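Local coordinates for protein extracellular ligand-binding receptor (Desulfohalobium retbaense DSM 5692, PDB 5ERE) that probably senses small extracellular solutes, binding 2-oxo-4-methylpentanoic acid in a leucine-binding-protein-like region and cytosine in a PAS-like (Cache) sensor region, at residues H440-Q445 against G451-L456; E352-T357 against D362-I367. One frame throughout, in Å; residues are numbered along the deposited sequence.

Interaction 1: residues H440-Q445 against G451-L456; sequences HPVFDQ and GSVSVL. With CYT (6-aminopyrimidin-2(1H)-one), chain C.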
loop_
_atom_site.group_PDB
_atom_site.type_symbol
_atom_site.label_atom_id
_atom_site.label_comp_id
_atom_site.label_asym_id
_atom_site.label_seq_id
_atom_site.Cartn_x
_atom_site.Cartn_y
_atom_site.Cartn_z
ATOM N N HIS A 440 7.879 -15.160 -31.372
ATOM C CA HIS A 440 8.014 -14.528 -32.679
ATOM C C HIS A 440 8.573 -15.538 -33.666
ATOM O O HIS A 440 9.452 -16.338 -33.318
ATOM C CB HIS A 440 8.913 -13.292 -32.620
ATOM C CG HIS A 440 8.244 -12.085 -32.044
ATOM N ND1 HIS A 440 8.053 -10.928 -32.769
ATOM C CD2 HIS A 440 7.706 -11.857 -30.825
ATOM C CE1 HIS A 440 7.449 -10.031 -32.006
ATOM N NE2 HIS A 440 7.225 -10.573 -30.826
ATOM N N PRO A 441 8.081 -15.486 -34.910
ATOM C CA PRO A 441 8.661 -16.329 -35.952
ATOM C C PRO A 441 10.043 -15.855 -36.354
ATOM O O PRO A 441 10.379 -14.664 -36.245
ATOM C CB PRO A 441 7.680 -16.175 -37.119
ATOM C CG PRO A 441 7.122 -14.797 -36.945
ATOM C CD PRO A 441 7.043 -14.580 -35.455
ATOM N N VAL A 442 10.816 -16.809 -36.833
ATOM C CA VAL A 442 12.155 -16.558 -37.333
ATOM C C VAL A 442 12.289 -16.938 -38.792
ATOM O O VAL A 442 11.896 -18.023 -39.192
ATOM C CB VAL A 442 13.213 -17.343 -36.538
ATOM C CG1 VAL A 442 14.611 -17.055 -37.091
ATOM C CG2 VAL A 442 13.117 -17.021 -35.049
ATOM N N PHE A 443 12.923 -16.057 -39.569
ATOM C CA PHE A 443 13.141 -16.300 -40.993
ATOM C C PHE A 443 14.630 -16.211 -41.326
ATOM O O PHE A 443 15.330 -15.329 -40.815
ATOM C CB PHE A 443 12.349 -15.295 -41.851
ATOM C CG PHE A 443 10.893 -15.194 -41.480
ATOM C CD1 PHE A 443 10.485 -14.353 -40.463
ATOM C CD2 PHE A 443 9.946 -15.954 -42.133
ATOM C CE1 PHE A 443 9.152 -14.281 -40.108
ATOM C CE2 PHE A 443 8.630 -15.877 -41.794
ATOM C CZ PHE A 443 8.230 -15.037 -40.779
ATOM N N ASP A 444 15.116 -17.105 -42.187
ATOM C CA ASP A 444 16.539 -17.076 -42.580
ATOM C C ASP A 444 16.831 -15.876 -43.488
ATOM O O ASP A 444 15.948 -15.043 -43.751
ATOM C CB ASP A 444 16.949 -18.385 -43.271
ATOM C CG ASP A 444 16.171 -18.662 -44.565
ATOM O OD1 ASP A 444 15.756 -17.721 -45.284
ATOM O OD2 ASP A 444 15.980 -19.853 -44.876
ATOM N N GLN A 445 18.063 -15.805 -43.976
ATOM C CA GLN A 445 18.525 -14.678 -44.785
ATOM C C GLN A 445 17.707 -14.513 -46.080
ATOM O O GLN A 445 17.530 -13.396 -46.574
ATOM C CB GLN A 445 20.017 -14.854 -45.104
ATOM N N GLY A 451 11.235 -21.410 -37.910
ATOM C CA GLY A 451 10.722 -21.716 -36.586
ATOM C C GLY A 451 10.462 -20.469 -35.785
ATOM O O GLY A 451 10.086 -19.427 -36.334
ATOM N N SER A 452 10.694 -20.542 -34.482
ATOM C CA SER A 452 10.271 -19.448 -33.620
ATOM C C SER A 452 11.128 -19.344 -32.382
ATOM O O SER A 452 11.779 -20.304 -31.982
ATOM C CB SER A 452 8.801 -19.626 -33.212
ATOM O OG SER A 452 8.618 -20.865 -32.527
ATOM N N VAL A 453 11.084 -18.162 -31.775
ATOM C CA VAL A 453 11.771 -17.898 -30.537
ATOM C C VAL A 453 10.756 -17.425 -29.514
ATOM O O VAL A 453 9.826 -16.658 -29.833
ATOM C CB VAL A 453 12.934 -16.873 -30.753
ATOM C CG1 VAL A 453 12.421 -15.547 -31.301
ATOM C CG2 VAL A 453 13.721 -16.648 -29.474
ATOM N N SER A 454 10.927 -17.928 -28.289
ATOM C CA SER A 454 9.947 -17.817 -27.186
ATOM C C SER A 454 10.476 -17.237 -25.860
ATOM O O SER A 454 11.630 -17.470 -25.482
ATOM C CB SER A 454 9.384 -19.204 -26.904
ATOM O OG SER A 454 8.815 -19.316 -25.604
ATOM N N VAL A 455 9.644 -16.445 -25.185
ATOM C CA VAL A 455 9.806 -16.173 -23.751
ATOM C C VAL A 455 8.601 -16.775 -23.069
ATOM O O VAL A 455 7.487 -16.426 -23.409
ATOM C CB VAL A 455 9.888 -14.670 -23.390
ATOM C CG1 VAL A 455 9.872 -14.462 -21.874
ATOM C CG2 VAL A 455 11.179 -14.054 -23.948
ATOM N N LEU A 456 8.859 -17.686 -22.133
ATOM C CA LEU A 456 7.845 -18.223 -21.251
ATOM C C LEU A 456 7.893 -17.463 -19.914
ATOM O O LEU A 456 8.942 -17.354 -19.277
ATOM C CB LEU A 456 8.079 -19.736 -21.056
ATOM C CG LEU A 456 7.336 -20.399 -19.904
ATOM C CD1 LEU A 456 5.845 -20.352 -20.117
ATOM C CD2 LEU A 456 7.809 -21.868 -19.724
HETATM N N3 CYT C . 7.502 -24.275 -23.089
HETATM C C4 CYT C . 8.164 -23.251 -23.627
HETATM N N1 CYT C . 5.846 -24.084 -24.791
HETATM C C2 CYT C . 6.337 -24.721 -23.644
HETATM O O2 CYT C . 5.682 -25.657 -23.133
HETATM N N4 CYT C . 9.327 -22.866 -23.030
HETATM C C5 CYT C . 7.680 -22.584 -24.806
HETATM C C6 CYT C . 6.533 -23.025 -25.349
#

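Interaction 2: residues E352-T357 against D362-I367; sequences EQLSTT and DRASAI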
loop_
_atom_site.group_PDB
_atom_site.type_symbol
_atom_site.label_atom_id
_atom_site.label_comp_id
_atom_site.label_asym_id
_atom_site.label_seq_id
_atom_site.Cartn_x
_atom_site.Cartn_y
_atom_site.Cartn_z
ATOM N N GLU A 352 15.237 -11.423 -35.044
ATOM C CA GLU A 352 15.991 -10.776 -36.109
ATOM C C GLU A 352 17.388 -11.355 -36.101
ATOM O O GLU A 352 17.903 -11.739 -37.138
ATOM C CB GLU A 352 16.017 -9.257 -35.935
ATOM N N GLN A 353 17.963 -11.479 -34.912
ATOM C CA GLN A 353 19.314 -12.012 -34.756
ATOM C C GLN A 353 19.415 -13.500 -35.129
ATOM O O GLN A 353 20.404 -13.934 -35.714
ATOM C CB GLN A 353 19.794 -11.823 -33.322
ATOM C CG GLN A 353 19.992 -10.392 -32.892
ATOM C CD GLN A 353 20.169 -10.282 -31.381
ATOM O OE1 GLN A 353 21.008 -10.962 -30.794
ATOM N NE2 GLN A 353 19.348 -9.451 -30.741
ATOM N N LEU A 354 18.390 -14.287 -34.821
ATOM C CA LEU A 354 18.489 -15.723 -35.052
ATOM C C LEU A 354 18.430 -16.059 -36.541
ATOM O O LEU A 354 18.685 -17.201 -36.952
ATOM C CB LEU A 354 17.401 -16.459 -34.294
ATOM C CG LEU A 354 17.604 -16.524 -32.782
ATOM C CD1 LEU A 354 16.238 -16.722 -32.114
ATOM C CD2 LEU A 354 18.594 -17.646 -32.410
ATOM N N SER A 355 18.121 -15.045 -37.348
ATOM C CA SER A 355 18.032 -15.201 -38.793
ATOM C C SER A 355 19.327 -15.715 -39.441
ATOM O O SER A 355 19.274 -16.538 -40.359
ATOM C CB SER A 355 17.633 -13.869 -39.429
ATOM O OG SER A 355 17.554 -13.998 -40.839
ATOM N N THR A 356 20.472 -15.228 -38.956
ATOM C CA THR A 356 21.789 -15.596 -39.478
ATOM C C THR A 356 22.422 -16.805 -38.768
ATOM O O THR A 356 23.193 -17.553 -39.367
ATOM C CB THR A 356 22.773 -14.409 -39.350
ATOM O OG1 THR A 356 22.902 -14.043 -37.976
ATOM C CG2 THR A 356 22.289 -13.193 -40.116
ATOM N N THR A 357 22.088 -16.986 -37.495
ATOM C CA THR A 357 22.681 -18.027 -36.652
ATOM C C THR A 357 22.002 -19.393 -36.748
ATOM O O THR A 357 22.621 -20.429 -36.510
ATOM C CB THR A 357 22.639 -17.595 -35.167
ATOM O OG1 THR A 357 21.287 -17.654 -34.672
ATOM C CG2 THR A 357 23.154 -16.174 -35.009
ATOM N N ASP A 362 25.919 -22.693 -30.481
ATOM C CA ASP A 362 26.458 -21.740 -29.528
ATOM C C ASP A 362 26.075 -20.299 -29.827
ATOM O O ASP A 362 25.852 -19.521 -28.899
ATOM C CB ASP A 362 27.999 -21.858 -29.473
ATOM C CG ASP A 362 28.464 -23.235 -29.020
ATOM O OD1 ASP A 362 27.629 -24.020 -28.521
ATOM O OD2 ASP A 362 29.667 -23.540 -29.157
ATOM N N ARG A 363 26.031 -19.919 -31.101
ATOM C CA ARG A 363 25.581 -18.570 -31.462
ATOM C C ARG A 363 24.084 -18.367 -31.112
ATOM O O ARG A 363 23.675 -17.308 -30.621
ATOM C CB ARG A 363 25.806 -18.301 -32.953
ATOM C CG ARG A 363 27.259 -18.448 -33.433
ATOM C CD ARG A 363 27.471 -17.729 -34.766
ATOM N NE ARG A 363 26.566 -18.226 -35.803
ATOM C CZ ARG A 363 26.771 -19.335 -36.516
ATOM N NH1 ARG A 363 27.863 -20.073 -36.315
ATOM N NH2 ARG A 363 25.882 -19.710 -37.432
ATOM N N ALA A 364 23.270 -19.382 -31.362
ATOM C CA ALA A 364 21.852 -19.295 -31.011
ATOM C C ALA A 364 21.702 -19.220 -29.487
ATOM O O ALA A 364 20.977 -18.378 -28.963
ATOM C CB ALA A 364 21.084 -20.476 -31.572
ATOM N N SER A 365 22.418 -20.091 -28.785
ATOM C CA SER A 365 22.393 -20.122 -27.335
ATOM C C SER A 365 22.712 -18.780 -26.702
ATOM O O SER A 365 22.122 -18.436 -25.679
ATOM C CB SER A 365 23.371 -21.176 -26.824
ATOM O OG SER A 365 22.833 -22.470 -27.047
ATOM N N ALA A 366 23.637 -18.027 -27.308
ATOM C CA ALA A 366 24.051 -16.722 -26.796
ATOM C C ALA A 366 22.944 -15.676 -26.909
ATOM O O ALA A 366 22.783 -14.804 -26.049
ATOM C CB ALA A 366 25.309 -16.229 -27.562
ATOM N N ILE A 367 22.222 -15.733 -28.017
ATOM C CA ILE A 367 21.051 -14.891 -28.215
ATOM C C ILE A 367 20.048 -15.223 -27.107
ATOM O O ILE A 367 19.547 -14.325 -26.423
ATOM C CB ILE A 367 20.500 -15.098 -29.628
ATOM C CG1 ILE A 367 21.521 -14.500 -30.623
ATOM C CG2 ILE A 367 19.126 -14.466 -29.805
ATOM C CD1 ILE A 367 21.336 -14.923 -32.080
#

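Interaction 1: residues H440-Q445 against G451-L456
H440 and V453 form an antiparallel hydrogen-bonded pair, each backbone N reaching the other's O: H440 N to V453 O and V453 N to H440 O are both 2.9 Å. P441 follows in the non-hydrogen-bonded pair with S452, a place a proline can fill because no N-H is needed there toward the partner strand; its CA lies 3.4 Å from G451 O in a CA-H...O contact. V442 N then donates to G451 O at 2.8 Å. In V453, CB and CG2, the latter anti to the backbone N, both face helix 324-357, while CG1 (chi1 59°) lies 3.7 Å from H440 O and meets V442 CG2 at 4.1 Å. Two beta-branched valines thus close over the same face of the hairpin. At G451 (phi 136°) a CB would press against the preceding carbonyl O, so a residue without a side chain fits. S452 OG turns to the other face and is hydrogen-bonded to E439. On the valine side, H440 NE2 bonds D344 of helix 324-357. S454 has OG on D437 and 3.6 Å from cytosine C5. The hairpin of strands 434-443 and 449-457 lies with its valine face against helix 324-357, and strand 378-385 pairs with the other edge of 449-457.

Interaction 2: residues E352-T357 against D362-I367
I367 and T357 point at each other across two antiparallel helical segments, meeting tip to tip with I367 CD1 3.7 Å from T357 CG2, the methyl that lets a threonine join an apolar contact. The branched isoleucine suits this spot because its arms serve different neighbours. CG1, anti to the carbonyl carbon (chi1 -69°), carries CD1 into the gap between the helices, where it also touches L354 CD2 at 3.9 Å; CG2 lies against L354 CG. Q353 slides past the isoleucine in the opposite direction, its CB supplying an apolar contact of 3.7 Å to I367 CD1, while Q353 OE1 merely lies beside I367 CG1. Helix 324-357 and helix 362-374 form a helical hairpin joined by a short connection, their segment axes 9.4 Å apart and running at 171°, within the Cache-type sensor region. Near the turn A364 offers only a methyl, its CB 3.9 Å from L354 CD2, a small residue that fits close to the neighbouring backbone. Bent at chi3 (-58°), R363 runs alongside T357, the two CB atoms 3.9 Å apart. Its long chain gives hydrocarbon to the threonine and keeps the charged group at the exposed margin, with R363 NH2 3.5 Å from T357 O.

Overall arrangement
The two interactions lie side by side, with centres about 10 Å apart, and helix 324-357 is the element that joins them. L354 works on both sides: CD2 packs within interaction 2, whereas L354 CD1 lies 3.6 Å from V453 CB of interaction 1. A polar tie runs beside this apolar one, a probable hydrogen bond of 2.6 Å between S355 OG and F443 O. Only interaction 1 reaches the cytosine pocket, through S454 and L456 on strand 449-457, whereas the side chain of L354 stays about 13 Å from the ligand. E431, Q409 and V430 hydrogen-bond the cytosine. Helix 324-357 therefore packs on the sheet that contributes to the pocket, while interaction 2 stays away from the ligand.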